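Local coordinates for YfkN protein (Bacillus subtilis subsp. subtilis, PDB 3GVE) that is a calcineurin-like phosphoesterase family protein whose fold carries a magnesium and a manganese ion side by side at the ends of its core strands, at residues A[170-175]-A[214-219]; A[227-232]-A[247-252]. All blocks are in the same frame, centred on the assembly; numbering follows the deposited sequence.

How the contacts relate
Contact 1 closes first as the chain is followed from the N terminus: the end of strand 160-170 meets the end of strand 210-215, with helix 192-205 in the intervening chain. Contact 2 opens only after that, in series and not nested, and joins the loop before helix 232-238 to the loop after strand 244-247. Their centres lie about 5 Å apart. T217 stitches them together: its OG1 probably hydrogen-bonds E229 O, and its O probably bonds S247 OG in one of the two S247 conformers. H216 and H249, one from each contact, share the magnesium ion, an example of a metal site built where neighbouring strands end.

Contact 1. Residues A[170-175]-A[214-219]; sequences FVPPQI and LAHTGI. With MG (magnesium ion), chain D.
The magnesium site of this calcineurin-like phosphoesterase fold takes one of its histidines, H216, from the place where two parallel strands end and touch, F170 bridging A215. Two backbone hydrogen bonds make the junction: F170 N gives its proton to L214 O at 3.1 Å, and H216 N gives its own to F170 O at 2.9 Å. On the face shared by F170 and A215, ring atom CD2 of F170 lies 4.3 Å from A215 CB, while helix 192-205 packs against the same ring through I192, S195 and A196.

Beyond the bridge the chains part. H216 is the centre of an inverse gamma turn, and its carbonyl is turned to P172, whose CD comes within 3.0 Å of H216 O. That oxygen is buried with no polar partner in the model. The same CD stands at the edge of the imidazole, near its plane, 4.1 Å from H216 CD2. With CG of H216 anti to the backbone N (chi1 -169°), the CB-CG bond leaves the strand end on the magnesium side. The ring is also held by N62 O, which is hydrogen-bonded to ND1, and D64, N108 and H249 complete the protein ligands of the ion. H216 NE2 binds magnesium at 2.3 Å.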
loop_
_atom_site.group_PDB
_atom_site.type_symbol
_atom_site.label_atom_id
_atom_site.label_comp_id
_atom_site.label_asym_id
_atom_site.label_seq_id
_atom_site.Cartn_x
_atom_site.Cartn_y
_atom_site.Cartn_z
ATOM N N PHE A 170 -0.757 -20.703 10.574
ATOM C CA PHE A 170 -0.089 -19.856 11.573
ATOM C C PHE A 170 -0.170 -18.380 11.222
ATOM O O PHE A 170 -0.113 -18.017 10.061
ATOM C CB PHE A 170 1.397 -20.231 11.711
ATOM C CG PHE A 170 1.628 -21.694 11.848
ATOM C CD1 PHE A 170 1.422 -22.339 13.057
ATOM C CD2 PHE A 170 2.028 -22.430 10.763
ATOM C CE1 PHE A 170 1.623 -23.698 13.169
ATOM C CE2 PHE A 170 2.239 -23.789 10.869
ATOM C CZ PHE A 170 2.032 -24.430 12.082
ATOM N N VAL A 171 -0.270 -17.545 12.249
ATOM C CA VAL A 171 -0.275 -16.089 12.095
ATOM C C VAL A 171 0.792 -15.485 13.022
ATOM O O VAL A 171 1.161 -16.087 14.011
ATOM C CB VAL A 171 -1.697 -15.507 12.396
ATOM C CG1 VAL A 171 -1.991 -15.543 13.898
ATOM C CG2 VAL A 171 -1.855 -14.090 11.843
ATOM N N PRO A 172 1.316 -14.307 12.703
ATOM C CA PRO A 172 2.360 -13.756 13.585
ATOM C C PRO A 172 1.793 -13.337 14.950
ATOM O O PRO A 172 0.711 -12.797 15.041
ATOM C CB PRO A 172 2.877 -12.532 12.816
ATOM C CG PRO A 172 2.569 -12.855 11.363
ATOM C CD PRO A 172 1.211 -13.533 11.452
ATOM N N PRO A 173 2.556 -13.587 16.010
ATOM C CA PRO A 173 2.115 -13.196 17.356
ATOM C C PRO A 173 1.973 -11.688 17.539
ATOM O O PRO A 173 1.308 -11.278 18.471
ATOM C CB PRO A 173 3.204 -13.762 18.283
ATOM C CG PRO A 173 3.973 -14.708 17.494
ATOM C CD PRO A 173 3.813 -14.361 16.043
ATOM N N GLN A 174 2.552 -10.923 16.628
ATOM C CA GLN A 174 2.499 -9.481 16.652
ATOM C C GLN A 174 1.087 -8.923 16.437
ATOM O O GLN A 174 0.892 -7.728 16.559
ATOM C CB GLN A 174 3.467 -8.915 15.602
ATOM C CG GLN A 174 4.942 -9.017 15.955
ATOM C CD GLN A 174 5.510 -10.417 15.796
ATOM O OE1 GLN A 174 4.902 -11.284 15.207
ATOM N NE2 GLN A 174 6.704 -10.628 16.329
ATOM N N ILE A 175 0.110 -9.776 16.134
ATOM C CA ILE A 175 -1.279 -9.293 16.046
ATOM C C ILE A 175 -1.723 -8.700 17.399
ATOM O O ILE A 175 -2.577 -7.872 17.454
ATOM C CB ILE A 175 -2.286 -10.387 15.575
ATOM C CG1 ILE A 175 -2.367 -11.549 16.564
ATOM C CG2 ILE A 175 -1.947 -10.886 14.170
ATOM C CD1 ILE A 175 -3.525 -12.542 16.235
ATOM N N LEU A 214 -0.003 -23.510 6.017
ATOM C CA LEU A 214 -0.385 -22.195 5.555
ATOM C C LEU A 214 0.213 -21.210 6.568
ATOM O O LEU A 214 -0.400 -20.825 7.542
ATOM C CB LEU A 214 -1.905 -22.114 5.440
ATOM C CG LEU A 214 -2.528 -23.269 4.626
ATOM C CD1 LEU A 214 -4.036 -23.160 4.571
ATOM C CD2 LEU A 214 -1.961 -23.388 3.224
ATOM N N ALA A 215 1.470 -20.868 6.317
ATOM C CA ALA A 215 2.252 -20.091 7.253
ATOM C C ALA A 215 2.211 -18.624 6.872
ATOM O O ALA A 215 2.934 -18.187 6.003
ATOM C CB ALA A 215 3.687 -20.609 7.271
ATOM N N HIS A 216 1.338 -17.874 7.538
ATOM C CA HIS A 216 1.238 -16.440 7.247
ATOM C C HIS A 216 2.350 -15.727 7.992
ATOM O O HIS A 216 2.162 -15.152 9.049
ATOM C CB HIS A 216 -0.122 -15.789 7.550
ATOM C CG HIS A 216 -0.214 -14.403 6.981
ATOM N ND1 HIS A 216 -0.630 -14.172 5.691
ATOM C CD2 HIS A 216 0.196 -13.204 7.459
ATOM C CE1 HIS A 216 -0.517 -12.886 5.414
ATOM N NE2 HIS A 216 -0.026 -12.274 6.474
ATOM N N THR A 217 3.522 -15.803 7.384
ATOM C CA THR A 217 4.767 -15.367 7.997
ATOM C C THR A 217 5.835 -15.503 6.920
ATOM O O THR A 217 5.742 -16.352 6.071
ATOM C CB THR A 217 5.079 -16.212 9.264
ATOM O OG1 THR A 217 6.230 -15.696 9.936
ATOM C CG2 THR A 217 5.289 -17.695 8.937
ATOM N N GLY A 218 6.830 -14.631 6.965
ATOM C CA GLY A 218 7.848 -14.570 5.940
ATOM C C GLY A 218 9.116 -15.303 6.305
ATOM O O GLY A 218 9.162 -16.103 7.221
ATOM N N ILE A 219 10.160 -14.973 5.558
ATOM C CA ILE A 219 11.414 -15.707 5.515
ATOM C C ILE A 219 12.552 -14.792 5.920
ATOM O O ILE A 219 12.646 -13.684 5.428
ATOM C CB ILE A 219 11.696 -16.227 4.065
ATOM C CG1 ILE A 219 10.616 -17.219 3.615
ATOM C CG2 ILE A 219 13.102 -16.810 3.959
ATOM C CD1 ILE A 219 10.531 -17.426 2.100
HETATM MG MG MG D . 0.407 -10.030 6.895
HETATM O O HOH W 1 1.453 -8.606 5.210
#

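Contact 2. Residues A[227-232]-A[247-252]; sequences GAENAV and SGHQHG. With MG (magnesium ion), chain D; MN (manganese (II) ion), chain C.
A mostly polar contact joins a second-shell loop to one bearing metal ligands: residues 227-232 lead into helix 232-238, and the loop 247-252 follows strand 244-247. At its heart is a histidine-carboxylate hydrogen bond. H249 NE2 donates to E229 OE2 at 2.8 Å in an almost straight line (171°), the oxygen lying in the ring plane and accepting through its anti lone pair. The carboxylate is itself turned 59° from the imidazole. E229 reaches the ring with CG anti to its backbone N (chi1 -178°) and the chain extended beyond. The other ring nitrogen, ND1, binds magnesium at 2.4 Å, so E229 and the metal together would hold the ring's rotation, and the carboxylate probably makes H249 a stronger donor to the ion.

N230 OD1 also lies in that ring plane, 3.3 Å from H249 CD2, and accepts a hydrogen bond from G218 N. The N230 and Q250 side chains cross obliquely, Q250 NE2 being 3.4 Å from N230 CG; Q250 OE1 is bonded to I219 N. The water bridging both metals probably donates to H249 O, and H251 NE2 binds manganese at 2.2 Å.

Deeper in, V232 CG2 lies 3.4 Å from S247 OG in the conformer given. There the start of helix 232-238 meets the end of strand 244-247, and V277 of strand 275-280 packs against both V232 and S247.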
loop_
_atom_site.group_PDB
_atom_site.type_symbol
_atom_site.label_atom_id
_atom_site.label_comp_id
_atom_site.label_asym_id
_atom_site.label_seq_id
_atom_site.Cartn_x
_atom_site.Cartn_y
_atom_site.Cartn_z
ATOM N N GLY A 227 8.771 -16.257 19.080
ATOM C CA GLY A 227 8.084 -14.984 18.992
ATOM C C GLY A 227 8.373 -14.222 17.713
ATOM O O GLY A 227 7.858 -13.131 17.507
ATOM N N ALA A 228 9.228 -14.789 16.864
ATOM C CA ALA A 228 9.603 -14.144 15.603
ATOM C C ALA A 228 8.404 -13.902 14.688
ATOM O O ALA A 228 7.530 -14.744 14.552
ATOM C CB ALA A 228 10.635 -14.965 14.887
ATOM N N GLU A 229 8.405 -12.733 14.064
ATOM C CA GLU A 229 7.373 -12.340 13.118
ATOM C C GLU A 229 7.426 -13.149 11.823
ATOM O O GLU A 229 6.387 -13.528 11.289
ATOM C CB GLU A 229 7.529 -10.846 12.809
ATOM C CG GLU A 229 6.472 -10.271 11.859
ATOM C CD GLU A 229 6.564 -8.761 11.677
ATOM O OE1 GLU A 229 7.219 -8.104 12.502
ATOM O OE2 GLU A 229 5.981 -8.241 10.723
ATOM N N ASN A 230 8.644 -13.377 11.329
ATOM C CA ASN A 230 8.897 -14.019 10.042
ATOM C C ASN A 230 9.682 -15.311 10.256
ATOM O O ASN A 230 10.890 -15.318 10.249
ATOM C CB ASN A 230 9.617 -13.033 9.107
ATOM C CG ASN A 230 8.698 -11.905 8.664
ATOM O OD1 ASN A 230 7.665 -12.144 8.067
ATOM N ND2 ASN A 230 9.076 -10.671 8.967
ATOM N N ALA A 231 8.942 -16.388 10.441
ATOM C CA ALA A 231 9.458 -17.608 11.034
ATOM C C ALA A 231 9.597 -18.814 10.113
ATOM O O ALA A 231 9.816 -19.899 10.600
ATOM C CB ALA A 231 8.580 -17.993 12.253
ATOM N N VAL A 232 9.451 -18.633 8.804
ATOM C CA VAL A 232 9.500 -19.777 7.888
ATOM C C VAL A 232 10.804 -20.597 7.974
ATOM O O VAL A 232 10.779 -21.808 7.927
ATOM C CB VAL A 232 9.220 -19.357 6.434
ATOM C CG1 VAL A 232 9.561 -20.520 5.479
ATOM C CG2 VAL A 232 7.741 -18.959 6.284
ATOM N N SER A 247 4.206 -19.443 2.235
ATOM C CA SER A 247 4.675 -18.315 3.003
ATOM C C SER A 247 4.050 -17.069 2.406
ATOM O O SER A 247 3.636 -17.027 1.281
ATOM C CB SER A 247 6.208 -18.264 2.938
ATOM O OG SER A 247 6.759 -17.147 3.610
ATOM N N GLY A 248 3.995 -16.044 3.219
ATOM C CA GLY A 248 3.456 -14.738 2.841
ATOM C C GLY A 248 3.979 -13.643 3.770
ATOM O O GLY A 248 5.119 -13.691 4.198
ATOM N N HIS A 249 3.086 -12.702 4.055
ATOM C CA HIS A 249 3.252 -11.613 4.999
ATOM C C HIS A 249 4.211 -10.527 4.495
ATOM O O HIS A 249 3.883 -9.370 4.562
ATOM C CB HIS A 249 3.644 -12.145 6.382
ATOM C CG HIS A 249 3.717 -11.089 7.436
ATOM N ND1 HIS A 249 2.632 -10.313 7.791
ATOM C CD2 HIS A 249 4.749 -10.682 8.213
ATOM C CE1 HIS A 249 2.998 -9.475 8.744
ATOM N NE2 HIS A 249 4.276 -9.674 9.015
ATOM N N GLN A 250 5.394 -10.907 4.020
ATOM C CA GLN A 250 6.419 -9.948 3.597
ATOM C C GLN A 250 6.147 -9.293 2.241
ATOM O O GLN A 250 6.739 -8.280 1.915
ATOM C CB GLN A 250 7.800 -10.604 3.575
ATOM C CG GLN A 250 8.453 -10.714 4.937
ATOM C CD GLN A 250 9.673 -11.623 4.929
ATOM O OE1 GLN A 250 9.793 -12.514 4.118
ATOM N NE2 GLN A 250 10.559 -11.401 5.874
ATOM N N HIS A 251 5.246 -9.870 1.461
ATOM C CA HIS A 251 4.950 -9.347 0.124
ATOM C C HIS A 251 6.181 -9.464 -0.813
ATOM O O HIS A 251 6.295 -8.727 -1.783
ATOM C CB HIS A 251 4.409 -7.891 0.176
ATOM C CG HIS A 251 3.076 -7.736 0.861
ATOM N ND1 HIS A 251 2.275 -6.637 0.658
ATOM C CD2 HIS A 251 2.414 -8.517 1.754
ATOM C CE1 HIS A 251 1.168 -6.757 1.370
ATOM N NE2 HIS A 251 1.236 -7.877 2.064
ATOM N N GLY A 252 7.071 -10.411 -0.516
ATOM C CA GLY A 252 8.242 -10.700 -1.337
ATOM C C GLY A 252 8.056 -11.879 -2.276
ATOM O O GLY A 252 6.933 -12.337 -2.453
HETATM MG MG MG D . 0.407 -10.030 6.895
HETATM MN MN MN C . -0.169 -8.429 3.731
HETATM O O HOH W 1 1.453 -8.606 5.210
HETATM O O HOH W 2 -0.170 -6.423 4.739
#